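Local coordinates for hypothetical protein (Bacteroides eggerthii, PDB 4JGL), which is of unknown function but adopts a streptavidin-like beta fold with two extra alpha helices and binds calcium ions in the crystal, at residues G53-M58 / F112-T117; T71-M74 / I79-T82; M88-P91 / L97-T100. One frame throughout, in Å; residues are numbered along the deposited sequence.

Interaction 1 (G53-M58 / F112-T117); sequences GLFLKM and FTFIPT. With CA (calcium ion), chain D.
Phe55 holds CG anti to its own nitrogen (chi1 173°), whereas Phe114 holds CG anti to its carbonyl carbon (chi1 -69°), and with these settings each ring leaves its strand toward the other and the two meet midway. The backbones stay far apart, 10.2 Å between Phe55 CA and Phe112 CA at their nearest, so the contact is made entirely by long side chains reaching across the interior. Phe55 CE2 lies 3.9 Å from Phe114 CE2, and Phe55 CZ is close behind. The ring planes are inclined at 58° with centroids 5.5 Å apart, an oblique aromatic pair that is neither stacked nor edge-to-face. Cys81, on the neighbouring strand 78-92, touches both rings.

Two residues along each strand, on the same inward side, Lys57 meets Phe112 with a different chemistry. The lysine chain runs out extended and crosses the phenylalanine at about a right angle, its CD 4.1 Å from Phe112 CE2. Only methylene carbon meets the ring here; the ammonium group turns off at the last torsion, where NZ forms a salt bridge with Asp44 and a cation-pi contact with Tyr136. Lysine suits the place because its shaft is apolar while its end can find a charge.

At the far end of 112-117, Thr117 binds a calcium ion through O at 2.4 Å and OG1 at 2.5 Å. Cys120, Ser123 and three waters complete the site, and one of these waters also accepts a hydrogen bond from Thr117 N.

The chemistry therefore divides along strand 112-116: its inward phenylalanines join two non-adjacent strands of the curled sheet across its interior by dispersion and exclusion of water, while the residue just beyond it offers hard oxygen ligands to a metal.

Interaction 2 (T71-M74 / I79-T82); sequences TYVM and IQCT
Strands 71-74 and 79-82 run antiparallel, their axes 4.7 Å apart at closest and their directions at 155°, joined by two hydrogen-bonded pairs, Thr71 with Thr82 and Val73 with Gln80. Thr82 N reaches Thr71 O at 2.8 Å in a nearly straight bond, and Gln80 N reaches Val73 O at 2.9 Å; the reciprocal bonds are a little longer. Tyr72 CA also brings its hydrogen to Gln80 O.

On the face carrying Tyr72, Met74, Ile79 and Cys81, the isoleucine is the hub because its two branches part. CG2, anti to the backbone N, lies 3.7 Å from Tyr72 CD2 and packs obliquely against the ring. CG1 turns instead to Met74, a selenomethionine whose chain bends at chi2 and chi3 and brings SE to 3.8 Å from CG1. A beta-branched residue thus serves two neighbours at once, and Phe114 lies against it as well. An alanine here would lack both branches, which would probably open a gap beside the tyrosine ring and take the apolar support from the selenium end.

The other face is more polar and more open. Val73 CG2 rests 3.5 Å from Gln80 OE1, the glutamine chain extending beyond CG. Thr71 OG1 binds a water at 2.8 Å, which also donates a weak bond to Thr82 O. Threonine and valine, branched at CB, fit the extended backbone.

Two adjacent strands joined by a short turn in this way form a beta hairpin, the up-and-down unit from which antiparallel barrels like that of streptavidin are built.

Interaction 3 (M88-P91 / L97-T100); sequences MIVP and LEIT
Met88 O is gripped from two directions: Thr100 N donates to it at 3.0 Å, and a water donates at the same length while also bonding Thr100 OG1 at 2.8 Å. Ile99 CA adds a CA-H...O contact to the same oxygen. The water therefore bridges the backbone of one strand to the hydroxyl of the other. Thr100 OG1 sits between its own nitrogen and carbonyl carbon (chi1 60°), a setting that turns the hydroxyl toward Met88 and this water. It also lies 3.7 Å from CB of Met88, a selenomethionine.

Further along, Val90 and Glu98 form the second hydrogen-bonded pair. Glu98 N points almost straight at Val90 O, 2.8 Å away, although the nitrogen is tilted 28° from the carbonyl plane; Val90 N returns a bond to Glu98 O. The glutamate chain passes CB and CG close to Val90 O and carries its carboxylate outward, with a long, weak ion pair from OE2 to Arg92.

The reverse face, formed by Ile89, Pro91, Leu97 and Ile99, is apolar. Ile89 CG2 touches Leu97 CD1 at 4.0 Å and lies nearly as close to Ile99 CG1, the two isoleucines running side by side. Leu97 sends its other methyl, CD2, to Pro91 CA at 3.9 Å. Proline is tolerated because Pro91 stands in a non-hydrogen-bonded pair, where no amide hydrogen is needed for Leu97, while Leu97 also meets Arg156 and Cys157.

Backbone bonds thus hold the strands together and aliphatic contacts line one face, while the other mixes Met88 and Val90 with the polar Glu98 and Thr100, which suits a hairpin at the surface.

Interaction 1 is the core contact, near the centre of the chain, whereas interaction 2 is partly buried and interaction 3 lies at the surface. Interactions 2 and 3 are both hairpin pairings that share strand 78-92, at ends whose contact centres are about 26 Å apart on opposite sides of the chain's centre. Interaction 1 instead spans the interior between strands that are not neighbours. It joins directly to interaction 2: Phe112 O and Phe114 N make probable backbone hydrogen bonds with Cys81 N and Ile79 O. Interaction 3 touches neither. Aromatic packing dominates the buried contact, though its outer end reaches a calcium ion; the two hairpins rest on backbone hydrogen bonds, with interaction 2 burying Ile79 and Cys81 and interaction 3 more open to water.

Interaction 1 (G53-M58 / F112-T117)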
loop_
_atom_site.group_PDB
_atom_site.type_symbol
_atom_site.label_atom_id
_atom_site.label_comp_id
_atom_site.label_asym_id
_atom_site.label_seq_id
_atom_site.Cartn_x
_atom_site.Cartn_y
_atom_site.Cartn_z
ATOM N N GLY A 53 1.699 -10.765 7.539
ATOM C CA GLY A 53 1.854 -9.589 8.364
ATOM C C GLY A 53 2.492 -8.417 7.637
ATOM O O GLY A 53 3.285 -7.692 8.208
ATOM N N LEU A 54 2.154 -8.261 6.349
ATOM C CA LEU A 54 2.676 -7.180 5.538
ATOM C C LEU A 54 1.554 -6.284 5.037
ATOM O O LEU A 54 0.425 -6.721 4.803
ATOM C CB LEU A 54 3.422 -7.720 4.330
ATOM C CG LEU A 54 4.561 -8.691 4.631
ATOM C CD1 LEU A 54 5.132 -9.185 3.309
ATOM C CD2 LEU A 54 5.650 -8.024 5.473
ATOM N N PHE A 55 1.902 -5.017 4.870
ATOM C CA PHE A 55 1.054 -4.017 4.247
ATOM C C PHE A 55 1.868 -3.367 3.153
ATOM O O PHE A 55 2.966 -2.860 3.415
ATOM C CB PHE A 55 0.571 -2.978 5.255
ATOM C CG PHE A 55 -0.172 -1.845 4.606
ATOM C CD1 PHE A 55 -1.446 -2.052 4.116
ATOM C CD2 PHE A 55 0.426 -0.627 4.411
ATOM C CE1 PHE A 55 -2.154 -1.029 3.450
ATOM C CE2 PHE A 55 -0.284 0.414 3.752
ATOM C CZ PHE A 55 -1.538 0.176 3.251
ATOM N N LEU A 56 1.375 -3.407 1.915
ATOM C CA LEU A 56 2.075 -2.798 0.802
ATOM C C LEU A 56 1.373 -1.535 0.355
ATOM O O LEU A 56 0.156 -1.484 0.306
ATOM C CB LEU A 56 2.199 -3.779 -0.363
ATOM C CG LEU A 56 3.268 -4.860 -0.223
ATOM C CD1 LEU A 56 2.979 -5.752 0.975
ATOM C CD2 LEU A 56 3.384 -5.665 -1.524
ATOM N N LYS A 57 2.159 -0.515 0.036
ATOM C CA LYS A 57 1.636 0.747 -0.470
ATOM C C LYS A 57 2.347 1.080 -1.765
ATOM O O LYS A 57 3.584 1.183 -1.789
ATOM C CB LYS A 57 1.843 1.861 0.554
ATOM C CG LYS A 57 1.365 3.216 0.052
ATOM C CD LYS A 57 1.319 4.230 1.177
ATOM C CE LYS A 57 0.722 5.557 0.707
ATOM N NZ LYS A 57 1.696 6.279 -0.145
HETATM N N MSE A 58 1.578 1.260 -2.835
HETATM C CA MSE A 58 2.102 1.489 -4.181
HETATM C C MSE A 58 1.735 2.854 -4.704
HETATM O O MSE A 58 0.582 3.279 -4.599
HETATM C CB MSE A 58 1.541 0.423 -5.095
HETATM C CG MSE A 58 1.984 0.528 -6.543
HETATM SE SE MSE A 58 1.734 -1.065 -7.550
HETATM C CE MSE A 58 0.289 -0.502 -7.798
ATOM N N PHE A 112 2.744 4.380 9.593
ATOM C CA PHE A 112 1.315 4.667 9.599
ATOM C C PHE A 112 0.632 3.917 10.729
ATOM O O PHE A 112 0.952 2.752 10.984
ATOM C CB PHE A 112 0.643 4.207 8.284
ATOM C CG PHE A 112 0.970 5.059 7.085
ATOM C CD1 PHE A 112 0.375 6.301 6.958
ATOM C CD2 PHE A 112 1.822 4.622 6.087
ATOM C CE1 PHE A 112 0.639 7.096 5.859
ATOM C CE2 PHE A 112 2.106 5.422 5.009
ATOM C CZ PHE A 112 1.521 6.650 4.891
ATOM N N THR A 113 -0.328 4.579 11.351
ATOM C CA THR A 113 -1.351 3.906 12.160
ATOM C C THR A 113 -2.680 4.193 11.483
ATOM O O THR A 113 -3.082 5.365 11.378
ATOM C CB THR A 113 -1.376 4.404 13.604
ATOM O OG1 THR A 113 -0.121 4.081 14.228
ATOM C CG2 THR A 113 -2.486 3.732 14.446
ATOM N N PHE A 114 -3.344 3.147 11.013
ATOM C CA PHE A 114 -4.643 3.263 10.376
ATOM C C PHE A 114 -5.729 2.903 11.383
ATOM O O PHE A 114 -5.678 1.818 11.990
ATOM C CB PHE A 114 -4.717 2.361 9.155
ATOM C CG PHE A 114 -3.846 2.820 8.019
ATOM C CD1 PHE A 114 -4.146 3.993 7.323
ATOM C CD2 PHE A 114 -2.733 2.115 7.652
ATOM C CE1 PHE A 114 -3.332 4.428 6.279
ATOM C CE2 PHE A 114 -1.920 2.546 6.612
ATOM C CZ PHE A 114 -2.220 3.713 5.948
ATOM N N ILE A 115 -6.696 3.812 11.554
ATOM C CA ILE A 115 -7.796 3.630 12.487
ATOM C C ILE A 115 -9.116 3.543 11.715
ATOM O O ILE A 115 -9.248 4.108 10.628
ATOM C CB ILE A 115 -7.868 4.749 13.540
ATOM C CG1 ILE A 115 -8.212 6.094 12.923
ATOM C CG2 ILE A 115 -6.559 4.827 14.328
ATOM C CD1 ILE A 115 -8.441 7.191 13.982
ATOM N N PRO A 116 -10.109 2.815 12.246
ATOM C CA PRO A 116 -11.360 2.716 11.512
ATOM C C PRO A 116 -12.072 4.053 11.338
ATOM O O PRO A 116 -11.800 5.027 12.052
ATOM C CB PRO A 116 -12.211 1.781 12.375
ATOM C CG PRO A 116 -11.205 0.983 13.136
ATOM C CD PRO A 116 -10.073 1.925 13.415
ATOM N N THR A 117 -13.013 4.065 10.405
ATOM C CA THR A 117 -13.890 5.201 10.139
ATOM C C THR A 117 -15.345 4.774 10.412
ATOM O O THR A 117 -16.097 4.463 9.504
ATOM C CB THR A 117 -13.698 5.707 8.709
ATOM O OG1 THR A 117 -13.908 4.641 7.804
ATOM C CG2 THR A 117 -12.290 6.276 8.521
HETATM CA CA CA D . -15.817 3.027 7.661
HETATM O O HOH W 1 -14.504 1.731 9.133
HETATM O O HOH W 2 -17.817 2.233 8.695
HETATM O O HOH W 3 -16.446 1.042 6.483
#

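Interaction 2 (T71-M74 / I79-T82)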
loop_
_atom_site.group_PDB
_atom_site.type_symbol
_atom_site.label_atom_id
_atom_site.label_comp_id
_atom_site.label_asym_id
_atom_site.label_seq_id
_atom_site.Cartn_x
_atom_site.Cartn_y
_atom_site.Cartn_z
ATOM N N THR A 71 5.859 -3.899 7.504
ATOM C CA THR A 71 5.344 -4.929 8.381
ATOM C C THR A 71 4.240 -4.315 9.234
ATOM O O THR A 71 4.258 -3.116 9.490
ATOM C CB THR A 71 6.460 -5.524 9.254
ATOM O OG1 THR A 71 7.071 -4.488 10.020
ATOM C CG2 THR A 71 7.494 -6.213 8.384
ATOM N N TYR A 72 3.249 -5.098 9.642
ATOM C CA TYR A 72 2.182 -4.548 10.468
ATOM C C TYR A 72 1.819 -5.504 11.582
ATOM O O TYR A 72 2.004 -6.725 11.476
ATOM C CB TYR A 72 0.922 -4.153 9.683
ATOM C CG TYR A 72 -0.045 -5.263 9.394
ATOM C CD1 TYR A 72 0.080 -6.047 8.267
ATOM C CD2 TYR A 72 -1.096 -5.536 10.261
ATOM C CE1 TYR A 72 -0.818 -7.045 7.987
ATOM C CE2 TYR A 72 -1.986 -6.545 10.002
ATOM C CZ TYR A 72 -1.851 -7.294 8.861
ATOM O OH TYR A 72 -2.731 -8.309 8.575
ATOM N N VAL A 73 1.276 -4.906 12.627
ATOM C CA VAL A 73 0.624 -5.615 13.716
ATOM C C VAL A 73 -0.674 -4.879 14.017
ATOM O O VAL A 73 -0.809 -3.683 13.732
ATOM C CB VAL A 73 1.502 -5.703 14.977
ATOM C CG1 VAL A 73 2.813 -6.442 14.669
ATOM C CG2 VAL A 73 1.761 -4.348 15.598
HETATM N N MSE A 74 -1.625 -5.579 14.607
HETATM C CA MSE A 74 -2.836 -4.955 15.085
HETATM C C MSE A 74 -2.658 -4.433 16.503
HETATM O O MSE A 74 -1.960 -5.010 17.343
HETATM C CB MSE A 74 -4.028 -5.898 15.031
HETATM C CG MSE A 74 -4.299 -6.505 13.682
HETATM SE SE MSE A 74 -4.653 -5.216 12.329
HETATM C CE MSE A 74 -6.242 -4.434 13.058
ATOM N N ILE A 79 -4.356 -0.683 12.592
ATOM C CA ILE A 79 -3.283 -1.298 11.848
ATOM C C ILE A 79 -2.037 -0.439 12.023
ATOM O O ILE A 79 -1.980 0.687 11.525
ATOM C CB ILE A 79 -3.609 -1.417 10.355
ATOM C CG1 ILE A 79 -4.942 -2.114 10.110
ATOM C CG2 ILE A 79 -2.500 -2.137 9.600
ATOM C CD1 ILE A 79 -5.407 -2.024 8.640
ATOM N N GLN A 80 -1.015 -0.971 12.693
ATOM C CA GLN A 80 0.234 -0.266 12.911
ATOM C C GLN A 80 1.295 -0.775 11.940
ATOM O O GLN A 80 1.720 -1.942 12.038
ATOM C CB GLN A 80 0.749 -0.505 14.332
ATOM C CG GLN A 80 -0.080 0.096 15.410
ATOM C CD GLN A 80 0.524 -0.160 16.794
ATOM O OE1 GLN A 80 1.198 -1.164 17.018
ATOM N NE2 GLN A 80 0.277 0.746 17.712
ATOM N N CYS A 81 1.802 0.127 11.113
ATOM C CA CYS A 81 2.660 -0.197 9.972
ATOM C C CYS A 81 4.054 0.402 10.146
ATOM O O CYS A 81 4.201 1.609 10.339
ATOM C CB CYS A 81 2.065 0.339 8.653
ATOM S SG CYS A 81 0.453 -0.244 8.273
ATOM N N THR A 82 5.066 -0.454 10.090
ATOM C CA THR A 82 6.469 -0.070 10.258
ATOM C C THR A 82 7.230 -0.260 8.939
ATOM O O THR A 82 7.122 -1.297 8.314
ATOM C CB THR A 82 7.133 -0.933 11.341
ATOM O OG1 THR A 82 6.411 -0.789 12.574
ATOM C CG2 THR A 82 8.606 -0.560 11.539
HETATM O O HOH W 4 9.561 -3.523 9.229
#

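Interaction 3 (M88-P91 / L97-T100)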
loop_
_atom_site.group_PDB
_atom_site.type_symbol
_atom_site.label_atom_id
_atom_site.label_comp_id
_atom_site.label_asym_id
_atom_site.label_seq_id
_atom_site.Cartn_x
_atom_site.Cartn_y
_atom_site.Cartn_z
HETATM N N MSE A 88 11.172 -0.738 -6.490
HETATM C CA MSE A 88 10.896 0.120 -7.625
HETATM C C MSE A 88 10.833 -0.756 -8.871
HETATM O O MSE A 88 11.703 -1.596 -9.083
HETATM C CB MSE A 88 11.987 1.189 -7.711
HETATM C CG MSE A 88 11.729 2.334 -8.676
HETATM SE SE MSE A 88 13.003 3.847 -8.407
HETATM C CE MSE A 88 14.579 3.022 -9.186
ATOM N N ILE A 89 9.786 -0.562 -9.674
ATOM C CA ILE A 89 9.535 -1.345 -10.871
ATOM C C ILE A 89 9.394 -0.386 -12.045
ATOM O O ILE A 89 8.422 0.363 -12.106
ATOM C CB ILE A 89 8.282 -2.224 -10.752
ATOM C CG1 ILE A 89 8.377 -3.094 -9.499
ATOM C CG2 ILE A 89 8.106 -3.067 -12.011
ATOM C CD1 ILE A 89 7.214 -4.057 -9.270
ATOM N N VAL A 90 10.395 -0.363 -12.912
ATOM C CA VAL A 90 10.509 0.652 -13.944
ATOM C C VAL A 90 10.432 0.003 -15.320
ATOM O O VAL A 90 11.320 -0.759 -15.671
ATOM C CB VAL A 90 11.826 1.454 -13.818
ATOM C CG1 VAL A 90 11.918 2.506 -14.900
ATOM C CG2 VAL A 90 11.926 2.110 -12.455
ATOM N N PRO A 91 9.396 0.318 -16.111
ATOM C CA PRO A 91 9.330 -0.220 -17.462
ATOM C C PRO A 91 10.403 0.347 -18.375
ATOM O O PRO A 91 10.735 1.530 -18.301
ATOM C CB PRO A 91 7.934 0.197 -17.939
ATOM C CG PRO A 91 7.149 0.423 -16.728
ATOM C CD PRO A 91 8.128 0.937 -15.690
ATOM N N LEU A 97 11.214 -4.933 -17.548
ATOM C CA LEU A 97 11.061 -4.223 -16.266
ATOM C C LEU A 97 12.368 -4.235 -15.517
ATOM O O LEU A 97 13.038 -5.260 -15.434
ATOM C CB LEU A 97 10.032 -4.897 -15.385
ATOM C CG LEU A 97 8.618 -5.018 -15.918
ATOM C CD1 LEU A 97 7.811 -5.821 -14.922
ATOM C CD2 LEU A 97 8.036 -3.650 -16.193
ATOM N N GLU A 98 12.748 -3.082 -14.969
ATOM C CA GLU A 98 13.841 -3.003 -14.034
ATOM C C GLU A 98 13.265 -3.033 -12.616
ATOM O O GLU A 98 12.475 -2.158 -12.245
ATOM C CB GLU A 98 14.640 -1.716 -14.227
ATOM C CG GLU A 98 15.285 -1.586 -15.578
ATOM C CD GLU A 98 16.035 -0.281 -15.762
ATOM O OE1 GLU A 98 15.948 0.632 -14.924
ATOM O OE2 GLU A 98 16.698 -0.143 -16.790
ATOM N N ILE A 99 13.696 -3.993 -11.819
ATOM C CA ILE A 99 13.211 -4.160 -10.459
ATOM C C ILE A 99 14.389 -4.014 -9.503
ATOM O O ILE A 99 15.391 -4.727 -9.618
ATOM C CB ILE A 99 12.486 -5.494 -10.245
ATOM C CG1 ILE A 99 11.264 -5.581 -11.158
ATOM C CG2 ILE A 99 12.046 -5.633 -8.806
ATOM C CD1 ILE A 99 10.485 -6.883 -11.084
ATOM N N THR A 100 14.278 -3.057 -8.585
ATOM C CA THR A 100 15.322 -2.799 -7.609
ATOM C C THR A 100 14.705 -2.688 -6.228
ATOM O O THR A 100 13.532 -2.311 -6.095
ATOM C CB THR A 100 16.132 -1.555 -7.937
ATOM O OG1 THR A 100 15.277 -0.416 -7.973
ATOM C CG2 THR A 100 16.870 -1.697 -9.250
HETATM O O HOH W 5 14.015 -0.208 -10.451
#